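Local coordinates for protein type II toxin-antitoxin system RelE/ParE family toxin (Pyrococcus horikoshii, PDB 1WMI) that probably acts as the toxin of a type II toxin-antitoxin pair of the RelE/ParE family, held in complex with another protein, at residues A[67-72]-A[78-83]. Residues are numbered along the deposited sequence; the frame is centred on the assembly and turned at random.
Sequences IYSVNW and KILKLK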
loop_
_atom_site.group_PDB
_atom_site.type_symbol
_atom_site.label_atom_id
_atom_site.label_comp_id
_atom_site.label_asym_id
_atom_site.label_seq_id
_atom_site.Cartn_x
_atom_site.Cartn_y
_atom_site.Cartn_z
ATOM N N ILE A 67 12.065 3.521 -3.696
ATOM C CA ILE A 67 11.548 4.878 -3.561
ATOM C C ILE A 67 12.030 5.696 -4.754
ATOM O O ILE A 67 13.210 5.667 -5.104
ATOM C CB ILE A 67 12.021 5.545 -2.253
ATOM C CG1 ILE A 67 11.536 4.733 -1.054
ATOM C CG2 ILE A 67 11.460 6.957 -2.160
ATOM C CD1 ILE A 67 11.765 5.422 0.296
ATOM N N TYR A 68 11.114 6.425 -5.378
ATOM C CA TYR A 68 11.453 7.204 -6.557
ATOM C C TYR A 68 10.696 8.513 -6.635
ATOM O O TYR A 68 9.725 8.725 -5.912
ATOM C CB TYR A 68 11.176 6.377 -7.820
ATOM C CG TYR A 68 9.717 6.041 -8.070
ATOM C CD1 TYR A 68 8.932 6.831 -8.902
ATOM C CD2 TYR A 68 9.139 4.903 -7.508
ATOM C CE1 TYR A 68 7.607 6.497 -9.180
ATOM C CE2 TYR A 68 7.818 4.558 -7.778
ATOM C CZ TYR A 68 7.058 5.360 -8.619
ATOM O OH TYR A 68 5.758 5.016 -8.907
ATOM N N SER A 69 11.153 9.394 -7.515
ATOM C CA SER A 69 10.505 10.678 -7.696
ATOM C C SER A 69 9.963 10.811 -9.107
ATOM O O SER A 69 10.456 10.177 -10.038
ATOM C CB SER A 69 11.488 11.809 -7.421
ATOM O OG SER A 69 12.632 11.687 -8.240
ATOM N N VAL A 70 8.935 11.636 -9.254
ATOM C CA VAL A 70 8.333 11.874 -10.555
ATOM C C VAL A 70 8.311 13.372 -10.780
ATOM O O VAL A 70 7.710 14.122 -10.008
ATOM C CB VAL A 70 6.879 11.330 -10.641
ATOM C CG1 VAL A 70 6.266 11.675 -12.004
ATOM C CG2 VAL A 70 6.871 9.832 -10.436
ATOM N N ASN A 71 9.002 13.800 -11.828
ATOM C CA ASN A 71 9.062 15.203 -12.199
ATOM C C ASN A 71 8.115 15.274 -13.380
ATOM O O ASN A 71 8.478 14.912 -14.501
ATOM C CB ASN A 71 10.476 15.571 -12.637
ATOM C CG ASN A 71 10.679 17.064 -12.765
ATOM O OD1 ASN A 71 9.734 17.840 -12.668
ATOM N ND2 ASN A 71 11.921 17.473 -12.994
ATOM N N TRP A 72 6.892 15.721 -13.121
ATOM C CA TRP A 72 5.882 15.805 -14.159
ATOM C C TRP A 72 6.206 16.786 -15.269
ATOM O O TRP A 72 5.890 16.529 -16.425
ATOM C CB TRP A 72 4.528 16.153 -13.544
ATOM C CG TRP A 72 4.111 15.184 -12.481
ATOM C CD1 TRP A 72 4.306 15.312 -11.139
ATOM C CD2 TRP A 72 3.447 13.926 -12.674
ATOM N NE1 TRP A 72 3.803 14.216 -10.479
ATOM C CE2 TRP A 72 3.269 13.349 -11.395
ATOM C CE3 TRP A 72 2.985 13.230 -13.798
ATOM C CZ2 TRP A 72 2.647 12.105 -11.209
ATOM C CZ3 TRP A 72 2.368 11.995 -13.617
ATOM C CH2 TRP A 72 2.203 11.444 -12.328
ATOM N N LYS A 78 12.987 9.215 -11.229
ATOM C CA LYS A 78 14.291 8.854 -10.706
ATOM C C LYS A 78 14.130 7.839 -9.611
ATOM O O LYS A 78 13.319 8.024 -8.708
ATOM C CB LYS A 78 15.017 10.082 -10.148
ATOM C CG LYS A 78 15.257 11.196 -11.154
ATOM C CD LYS A 78 16.028 12.348 -10.523
ATOM C CE LYS A 78 16.094 13.540 -11.449
ATOM N NZ LYS A 78 16.887 14.637 -10.840
ATOM N N ILE A 79 14.893 6.755 -9.717
ATOM C CA ILE A 79 14.878 5.710 -8.710
ATOM C C ILE A 79 15.877 6.211 -7.674
ATOM O O ILE A 79 17.080 6.211 -7.915
ATOM C CB ILE A 79 15.361 4.357 -9.287
ATOM C CG1 ILE A 79 14.540 3.989 -10.532
ATOM C CG2 ILE A 79 15.279 3.269 -8.215
ATOM C CD1 ILE A 79 13.063 3.793 -10.287
ATOM N N LEU A 80 15.372 6.663 -6.534
ATOM C CA LEU A 80 16.225 7.189 -5.478
ATOM C C LEU A 80 16.949 6.141 -4.635
ATOM O O LEU A 80 18.170 6.208 -4.489
ATOM C CB LEU A 80 15.421 8.124 -4.572
ATOM C CG LEU A 80 15.006 9.464 -5.196
ATOM C CD1 LEU A 80 16.181 10.075 -5.959
ATOM C CD2 LEU A 80 13.856 9.255 -6.137
ATOM N N LYS A 81 16.218 5.184 -4.068
ATOM C CA LYS A 81 16.861 4.158 -3.251
ATOM C C LYS A 81 16.016 2.913 -3.020
ATOM O O LYS A 81 14.834 2.871 -3.362
ATOM C CB LYS A 81 17.270 4.736 -1.892
ATOM C CG LYS A 81 16.099 5.028 -0.975
ATOM C CD LYS A 81 16.561 5.359 0.429
ATOM C CE LYS A 81 17.256 4.176 1.085
ATOM N NZ LYS A 81 17.623 4.496 2.501
ATOM N N LEU A 82 16.650 1.897 -2.436
ATOM C CA LEU A 82 15.994 0.628 -2.143
ATOM C C LEU A 82 15.879 0.465 -0.643
ATOM O O LEU A 82 16.635 1.077 0.111
ATOM C CB LEU A 82 16.809 -0.536 -2.698
ATOM C CG LEU A 82 17.215 -0.467 -4.168
ATOM C CD1 LEU A 82 17.975 -1.732 -4.542
ATOM C CD2 LEU A 82 15.974 -0.304 -5.033
ATOM N N LYS A 83 14.929 -0.364 -0.219
ATOM C CA LYS A 83 14.707 -0.644 1.194
ATOM C C LYS A 83 14.265 -2.098 1.396
ATOM O O LYS A 83 13.719 -2.728 0.483
ATOM C CB LYS A 83 13.658 0.312 1.770
ATOM C CG LYS A 83 14.118 1.765 1.842
ATOM C CD LYS A 83 13.020 2.658 2.403
ATOM C CE LYS A 83 13.088 2.796 3.923
ATOM N NZ LYS A 83 14.107 3.797 4.343
#
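Ile67 and Lys81 form an antiparallel hydrogen-bonded pair in which Ile67 N reaches Lys81 O at 2.9 Å in a nearly straight bond, while strands 67-71 and 78-83 run at 158° to each other. Ile67 O accepts twice, from Leu80 N at 2.8 Å in the carbonyl plane but bent at hydrogen (133°), and from Lys81 N at 3.2 Å. Two consecutive residues thus face one, the definition of a classic beta bulge, and beyond it the register slips by one, so that Tyr68 pairs with Ile79 and Ser69 with Lys78. Of the latter pair's two bonds, Lys78 N to Ser69 O at 3.0 Å is the clearly placed one; the return bond from Ser69 N to Lys78 O is less certain. These strands form the C-terminal hairpin of the mixed sheet of this RelE/ParE-family fold, 76-83 lying between 65-71 and strand 4-8.

On the face carrying Ile67 and Ser69, Ile67 CD1 meets Lys83 CD at 3.7 Å, the two side chains crossing at a slant. Ser69 OG, set between backbone N and carbonyl carbon, lies 3.5 Å from Lys78 CB, from which the lysine extends away. Another protein's chain receives both lysine ends: Lys83, bent beyond CG, brings NZ into a salt bridge with one of its acidic side chains, and Lys78 NZ hydrogen-bonds its backbone. Tyr68 and Ile79 occupy the other face, where Ile79 CD1 touches Tyr68 CB at 4.0 Å. The phenol leads away from strand 78-83 to hydrogen-bond Pro37 O through OH, and its ring meets that of Tyr57.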